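Geranyltranstransferase (Roseobacter denitrificans, PDB 4LLS) probably catalyses head-to-tail condensation of isopentenyl diphosphate with an allylic prenyl diphosphate, using divalent metal ions to build longer isoprenoid chains. Local coordinates at residues H95-V100 with G170-Q175; D102-M107 with A126-A131. One frame throughout, in Å; residues are numbered along the deposited sequence.

In the fold
The two contacts follow one another along helix 81-102 and the loop after it, their centres about 12 Å apart. Contact 1 joins helix 81-102 to helix 171-184 around the prenyl tail of geranyl S-thiolodiphosphate and reaches the isopentenyl diphosphate pocket. Contact 2 starts at Asp-102, which binds a calcium ion on the diphosphate end of the same ligand; its packing of Leu-104 on helix 125-144 lies behind the metal site. It is nested inside the loop of chain that contact 1 closes. A probable hydrogen bond of 2.7 Å from Gln-175 NE2 to Asp-102 OD1 ties them together, while Val-100 packs on Ala-128. Both contacts also meet the second subunit.

Contact 1 of 2, residues H95-V100 with G170-Q175; sequences HAYSLV and GMVLGQ. With GST (geranyl S-thiolodiphosphate), chain D; IPE (3-methylbut-3-enyl trihydrogen diphosphate), chain C.
Met-171 reaches across to Ser-98 and Tyr-97, and this is where the contact is tight. Its SD lies 3.6 Å from Ser-98 CB. A bend at the last torsion (chi3 73°) turns the methyl CE toward Tyr-97, 3.8 Å from CE2 of the ring, which it approaches obliquely. The Ser-98 hydroxyl is turned back along its own helix and donates to His-95 O (OG to O 2.7 Å), an oxygen that also accepts from Leu-99 N. The looser part is where Val-172 CG2 only grazes Tyr-97 OH, at 4.0 Å. With the helix axes 12.3 Å apart, much of the space between them is taken by the geranyl chain: its C9 lies 3.2 Å from Ser-98 O, and its C8 3.5 Å from Val-172 CG2. Gln-175 lies along the chain at C5 and C6, its NE2 hydrogen-bonded to Asp-102 OD1. An alanine here would probably leave that oxygen without its amide donor and the geranyl chain less closely flanked. Leu-99 CG lies over one face of the His-95 ring, whose NE2 donates to O3B of isopentenyl diphosphate (2.8 Å, 152° at the hydrogen). Near-parallel helices lining a deep prenyl pocket characterise the all-helical prenyl synthase fold.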
loop_
_atom_site.group_PDB
_atom_site.type_symbol
_atom_site.label_atom_id
_atom_site.label_comp_id
_atom_site.label_asym_id
_atom_site.label_seq_id
_atom_site.Cartn_x
_atom_site.Cartn_y
_atom_site.Cartn_z
ATOM N N HIS A 95 7.594 -2.590 -5.597
ATOM C CA HIS A 95 9.023 -2.553 -5.353
ATOM C C HIS A 95 9.474 -1.128 -5.104
ATOM O O HIS A 95 10.262 -0.859 -4.170
ATOM C CB HIS A 95 9.678 -3.205 -6.548
ATOM C CG HIS A 95 11.157 -3.094 -6.583
ATOM N ND1 HIS A 95 11.975 -3.673 -5.645
ATOM C CD2 HIS A 95 11.968 -2.606 -7.549
ATOM C CE1 HIS A 95 13.240 -3.471 -5.991
ATOM N NE2 HIS A 95 13.259 -2.843 -7.152
ATOM N N ALA A 96 9.079 -0.207 -5.965
ATOM C CA ALA A 96 9.514 1.181 -5.812
ATOM C C ALA A 96 9.097 1.725 -4.474
ATOM O O ALA A 96 9.889 2.438 -3.822
ATOM C CB ALA A 96 8.983 2.068 -6.906
ATOM N N TYR A 97 7.886 1.442 -4.041
ATOM C CA TYR A 97 7.409 1.953 -2.745
ATOM C C TYR A 97 8.323 1.441 -1.647
ATOM O O TYR A 97 8.744 2.222 -0.743
ATOM C CB TYR A 97 5.937 1.546 -2.486
ATOM C CG TYR A 97 5.689 0.734 -1.247
ATOM C CD1 TYR A 97 5.792 1.295 0.025
ATOM C CD2 TYR A 97 5.219 -0.548 -1.321
ATOM C CE1 TYR A 97 5.602 0.521 1.140
ATOM C CE2 TYR A 97 4.870 -1.277 -0.206
ATOM C CZ TYR A 97 5.088 -0.748 1.041
ATOM O OH TYR A 97 4.905 -1.502 2.182
ATOM N N SER A 98 8.670 0.172 -1.692
ATOM C CA SER A 98 9.487 -0.434 -0.638
ATOM C C SER A 98 10.838 0.247 -0.543
ATOM O O SER A 98 11.359 0.433 0.554
ATOM C CB SER A 98 9.638 -1.967 -0.852
ATOM O OG SER A 98 10.590 -2.269 -1.888
ATOM N N LEU A 99 11.376 0.681 -1.670
ATOM C CA LEU A 99 12.718 1.315 -1.681
ATOM C C LEU A 99 12.605 2.749 -1.150
ATOM O O LEU A 99 13.513 3.219 -0.443
ATOM C CB LEU A 99 13.343 1.320 -3.061
ATOM C CG LEU A 99 13.586 -0.054 -3.706
ATOM C CD1 LEU A 99 14.232 0.117 -5.074
ATOM C CD2 LEU A 99 14.357 -1.002 -2.815
ATOM N N VAL A 100 11.534 3.443 -1.452
ATOM C CA VAL A 100 11.355 4.814 -0.964
ATOM C C VAL A 100 11.335 4.764 0.553
ATOM O O VAL A 100 11.974 5.587 1.240
ATOM C CB VAL A 100 10.080 5.454 -1.494
ATOM C CG1 VAL A 100 9.846 6.792 -0.825
ATOM C CG2 VAL A 100 10.174 5.631 -2.988
ATOM N N GLY A 170 5.122 -11.303 4.549
ATOM C CA GLY A 170 6.053 -11.336 3.411
ATOM C C GLY A 170 7.073 -10.228 3.537
ATOM O O GLY A 170 7.885 -10.214 4.456
ATOM N N MET A 171 7.052 -9.316 2.594
ATOM C CA MET A 171 8.070 -8.296 2.511
ATOM C C MET A 171 8.176 -7.477 3.792
ATOM O O MET A 171 9.302 -7.184 4.206
ATOM C CB MET A 171 7.812 -7.417 1.292
ATOM C CG MET A 171 8.894 -6.396 1.032
ATOM S SD MET A 171 8.442 -5.287 -0.298
ATOM C CE MET A 171 7.163 -4.279 0.527
ATOM N N VAL A 172 7.048 -7.006 4.362
ATOM C CA VAL A 172 7.152 -6.175 5.564
ATOM C C VAL A 172 7.667 -6.972 6.759
ATOM O O VAL A 172 8.445 -6.430 7.559
ATOM C CB VAL A 172 5.843 -5.451 5.856
ATOM C CG1 VAL A 172 5.975 -4.722 7.186
ATOM C CG2 VAL A 172 5.521 -4.469 4.751
ATOM N N LEU A 173 7.307 -8.246 6.834
ATOM C CA LEU A 173 7.860 -9.143 7.853
ATOM C C LEU A 173 9.380 -9.167 7.717
ATOM O O LEU A 173 10.114 -8.990 8.698
ATOM C CB LEU A 173 7.308 -10.551 7.677
ATOM C CG LEU A 173 7.900 -11.605 8.621
ATOM C CD1 LEU A 173 7.693 -11.171 10.056
ATOM C CD2 LEU A 173 7.286 -12.978 8.390
ATOM N N GLY A 174 9.865 -9.410 6.510
ATOM C CA GLY A 174 11.312 -9.457 6.270
ATOM C C GLY A 174 11.988 -8.173 6.731
ATOM O O GLY A 174 13.043 -8.222 7.396
ATOM N N GLN A 175 11.411 -7.032 6.406
ATOM C CA GLN A 175 11.948 -5.751 6.847
ATOM C C GLN A 175 11.978 -5.689 8.361
ATOM O O GLN A 175 12.929 -5.139 8.949
ATOM C CB GLN A 175 11.186 -4.557 6.267
ATOM C CG GLN A 175 11.824 -3.192 6.548
ATOM C CD GLN A 175 13.143 -2.917 5.832
ATOM O OE1 GLN A 175 13.824 -3.828 5.370
ATOM N NE2 GLN A 175 13.410 -1.635 5.579
HETATM P PA GST D . 19.567 -1.922 -1.132
HETATM O O1A GST D . 19.229 -1.731 -2.610
HETATM O O2A GST D . 20.977 -2.431 -0.864
HETATM O O3A GST D . 19.200 -0.710 -0.284
HETATM O O1B GST D . 18.573 -3.073 -0.663
HETATM P PB GST D . 18.701 -3.812 0.734
HETATM O O2B GST D . 19.783 -4.798 0.785
HETATM O O3B GST D . 18.745 -2.752 1.886
HETATM S S1 GST D . 16.998 -4.834 0.779
HETATM C C1 GST D . 15.894 -3.468 0.647
HETATM C C2 GST D . 14.558 -3.733 1.299
HETATM C C3 GST D . 13.501 -4.179 0.604
HETATM C C10 GST D . 13.610 -4.545 -0.837
HETATM C C4 GST D . 12.194 -4.432 1.276
HETATM C C5 GST D . 11.880 -3.237 2.187
HETATM C C6 GST D . 10.571 -3.420 2.882
HETATM C C7 GST D . 9.804 -2.396 3.316
HETATM C C9 GST D . 10.110 -0.918 3.208
HETATM C C8 GST D . 8.515 -2.825 3.943
HETATM C C1 IPE C . 17.205 -3.432 -4.852
HETATM O O1 IPE C . 16.574 -4.179 -5.912
HETATM C C2 IPE C . 16.541 -3.811 -3.533
HETATM C C3 IPE C . 16.684 -5.285 -3.253
HETATM C C4 IPE C . 15.622 -6.068 -3.071
HETATM C C5 IPE C . 18.046 -5.864 -3.019
HETATM P PA IPE C . 17.135 -4.064 -7.400
HETATM O O1A IPE C . 18.644 -4.344 -7.411
HETATM O O2A IPE C . 16.300 -4.937 -8.223
HETATM O O3A IPE C . 16.876 -2.552 -7.801
HETATM P PB IPE C . 16.439 -1.736 -9.132
HETATM O O1B IPE C . 17.069 -0.360 -8.978
HETATM O O2B IPE C . 16.974 -2.479 -10.323
HETATM O O3B IPE C . 14.930 -1.776 -9.083
#

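Contact 2 of 2, residues D102-M107 with A126-A131; sequences DDLPCM and ATAVLA. With CA (calcium ion), chain F; GST (geranyl S-thiolodiphosphate), chain D; GST (geranyl S-thiolodiphosphate), chain I.
No ring or amide takes part where Leu-104 meets Ala-128 and Val-129; the flat groups here are the carboxylates of Asp-102 and Asp-103, on the ligand side of the loop. Asp-102, with CG anti to its amide nitrogen (chi1 -172°), sends OD2 to the calcium ion at 2.3 Å, while its OD1 lies 3.9 Å from the metal and does not bind it. Asp-103 acts from the second shell: its OD2 accepts from a calcium-bound water at 2.7 Å and also pairs with Arg-113. O3A and O3B, one from each phosphate of geranyl S-thiolodiphosphate, chelate the same ion, and two waters and Asp-108 complete its shell. On the other side of the loop the contact is purely apolar. The two methyls of Leu-104 go to neighbouring residues of helix 125-144, CD2 to Ala-128 CB at 3.7 Å and CD1 to Val-129 CG2 at 4.1 Å, with the leucine and valine side chains roughly perpendicular. A type I turn from Leu-104 to Met-107, closed by Met-107 N to Leu-104 O at 2.8 Å, folds the chain back toward Asp-108. Leu-130 lies against the geranyl tail bound in the second subunit. Asp-102, Asp-103 and Asp-108 belong to the family's first aspartate-rich motif, here DDXXXXD; chelation by both phosphates suggests that the metal, calcium here but usually magnesium, would offset diphosphate charge, consistent with assisting departure of the leaving group.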
loop_
_atom_site.group_PDB
_atom_site.type_symbol
_atom_site.label_atom_id
_atom_site.label_comp_id
_atom_site.label_asym_id
_atom_site.label_seq_id
_atom_site.Cartn_x
_atom_site.Cartn_y
_atom_site.Cartn_z
ATOM N N ASP A 102 12.440 2.199 2.555
ATOM C CA ASP A 102 13.705 1.661 3.047
ATOM C C ASP A 102 14.761 2.753 3.133
ATOM O O ASP A 102 15.621 2.692 4.022
ATOM C CB ASP A 102 14.209 0.521 2.157
ATOM C CG ASP A 102 15.442 -0.212 2.748
ATOM O OD1 ASP A 102 15.321 -0.803 3.839
ATOM O OD2 ASP A 102 16.465 -0.249 2.035
ATOM N N ASP A 103 14.759 3.670 2.182
ATOM C CA ASP A 103 15.831 4.673 2.097
ATOM C C ASP A 103 15.692 5.716 3.211
ATOM O O ASP A 103 16.612 6.498 3.407
ATOM C CB ASP A 103 15.877 5.326 0.721
ATOM C CG ASP A 103 16.439 4.392 -0.392
ATOM O OD1 ASP A 103 16.097 4.601 -1.583
ATOM O OD2 ASP A 103 17.184 3.468 -0.072
ATOM N N LEU A 104 14.498 5.857 3.777
ATOM C CA LEU A 104 14.200 6.897 4.788
ATOM C C LEU A 104 15.272 6.981 5.862
ATOM O O LEU A 104 15.785 5.957 6.334
ATOM C CB LEU A 104 12.827 6.662 5.455
ATOM C CG LEU A 104 11.580 6.960 4.589
ATOM C CD1 LEU A 104 10.338 6.395 5.262
ATOM C CD2 LEU A 104 11.414 8.444 4.323
ATOM N N PRO A 105 15.394 8.193 6.448
ATOM C CA PRO A 105 16.317 8.328 7.583
ATOM C C PRO A 105 16.090 7.372 8.762
ATOM O O PRO A 105 17.039 6.955 9.414
ATOM C CB PRO A 105 16.117 9.795 8.000
ATOM C CG PRO A 105 15.744 10.493 6.752
ATOM C CD PRO A 105 14.852 9.496 6.019
ATOM N N CYS A 106 14.834 7.075 9.077
ATOM C CA CYS A 106 14.517 6.208 10.187
ATOM C C CYS A 106 14.769 4.734 9.879
ATOM O O CYS A 106 14.604 3.869 10.733
ATOM C CB CYS A 106 13.067 6.439 10.630
ATOM S SG CYS A 106 11.787 5.879 9.482
ATOM N N MET A 107 15.034 4.429 8.597
ATOM C CA MET A 107 15.355 3.081 8.189
ATOM C C MET A 107 16.817 3.011 7.755
ATOM O O MET A 107 17.721 3.149 8.596
ATOM C CB MET A 107 14.390 2.644 7.063
ATOM C CG MET A 107 12.932 2.779 7.472
ATOM S SD MET A 107 12.035 1.216 7.459
ATOM C CE MET A 107 10.438 1.778 8.051
ATOM N N ALA A 126 8.310 13.733 4.611
ATOM C CA ALA A 126 6.838 13.561 4.495
ATOM C C ALA A 126 6.481 13.180 3.062
ATOM O O ALA A 126 5.631 12.305 2.818
ATOM C CB ALA A 126 6.109 14.843 4.858
ATOM N N THR A 127 7.097 13.857 2.115
ATOM C CA THR A 127 6.837 13.571 0.713
ATOM C C THR A 127 7.243 12.120 0.394
ATOM O O THR A 127 6.515 11.429 -0.349
ATOM C CB THR A 127 7.590 14.575 -0.185
ATOM O OG1 THR A 127 7.151 15.896 0.139
ATOM C CG2 THR A 127 7.327 14.321 -1.626
ATOM N N ALA A 128 8.338 11.640 0.979
ATOM C CA ALA A 128 8.798 10.282 0.751
ATOM C C ALA A 128 7.821 9.291 1.354
ATOM O O ALA A 128 7.463 8.277 0.710
ATOM C CB ALA A 128 10.203 10.081 1.275
ATOM N N VAL A 129 7.374 9.531 2.589
ATOM C CA VAL A 129 6.394 8.646 3.204
ATOM C C VAL A 129 5.149 8.558 2.326
ATOM O O VAL A 129 4.679 7.435 2.003
ATOM C CB VAL A 129 6.018 9.109 4.614
ATOM C CG1 VAL A 129 4.806 8.314 5.129
ATOM C CG2 VAL A 129 7.208 8.989 5.574
ATOM N N LEU A 130 4.647 9.690 1.866
ATOM C CA LEU A 130 3.379 9.701 1.145
ATOM C C LEU A 130 3.537 9.151 -0.251
ATOM O O LEU A 130 2.640 8.456 -0.753
ATOM C CB LEU A 130 2.733 11.112 1.129
ATOM C CG LEU A 130 2.259 11.626 2.502
ATOM C CD1 LEU A 130 1.822 13.069 2.310
ATOM C CD2 LEU A 130 1.126 10.803 3.064
ATOM N N ALA A 131 4.659 9.441 -0.916
ATOM C CA ALA A 131 4.866 8.901 -2.244
ATOM C C ALA A 131 4.967 7.379 -2.159
ATOM O O ALA A 131 4.408 6.707 -3.034
ATOM C CB ALA A 131 6.143 9.472 -2.882
HETATM CA CA CA F . 18.722 -0.506 1.959
HETATM P PA GST D . 19.567 -1.922 -1.132
HETATM O O1A GST D . 19.229 -1.731 -2.610
HETATM O O2A GST D . 20.977 -2.431 -0.864
HETATM O O3A GST D . 19.200 -0.710 -0.284
HETATM O O1B GST D . 18.573 -3.073 -0.663
HETATM P PB GST D . 18.701 -3.812 0.734
HETATM O O2B GST D . 19.783 -4.798 0.785
HETATM O O3B GST D . 18.745 -2.752 1.886
HETATM S S1 GST D . 16.998 -4.834 0.779
HETATM C C1 GST D . 15.894 -3.468 0.647
HETATM C C2 GST D . 14.558 -3.733 1.299
HETATM C C3 GST D . 13.501 -4.179 0.604
HETATM C C10 GST D . 13.610 -4.545 -0.837
HETATM C C4 GST D . 12.194 -4.432 1.276
HETATM C C5 GST D . 11.880 -3.237 2.187
HETATM C C6 GST D . 10.571 -3.420 2.882
HETATM C C7 GST D . 9.804 -2.396 3.316
HETATM C C9 GST D . 10.110 -0.918 3.208
HETATM C C8 GST D . 8.515 -2.825 3.943
HETATM P PA GST I . -7.213 14.278 12.992
HETATM O O1A GST I . -7.727 15.676 13.356
HETATM O O2A GST I . -5.709 14.098 13.162
HETATM O O3A GST I . -8.025 13.132 13.521
HETATM O O1B GST I . -7.421 14.184 11.449
HETATM P PB GST I . -7.055 15.415 10.541
HETATM O O2B GST I . -5.657 15.825 10.736
HETATM O O3B GST I . -8.119 16.624 10.734
HETATM S S1 GST I . -7.313 14.552 8.776
HETATM C C1 GST I . -6.394 13.103 9.193
HETATM C C2 GST I . -5.734 12.569 7.955
HETATM C C3 GST I . -6.288 11.580 7.249
HETATM C C10 GST I . -7.602 10.989 7.661
HETATM C C4 GST I . -5.642 11.137 5.976
HETATM C C5 GST I . -4.122 11.066 6.153
HETATM C C6 GST I . -3.583 10.611 4.831
HETATM C C7 GST I . -2.420 9.985 4.648
HETATM C C9 GST I . -2.108 9.632 3.225
HETATM C C8 GST I . -1.482 9.579 5.742
HETATM O O HOH W 1 18.697 1.913 1.597
HETATM O O HOH W 2 21.078 -0.499 2.263
#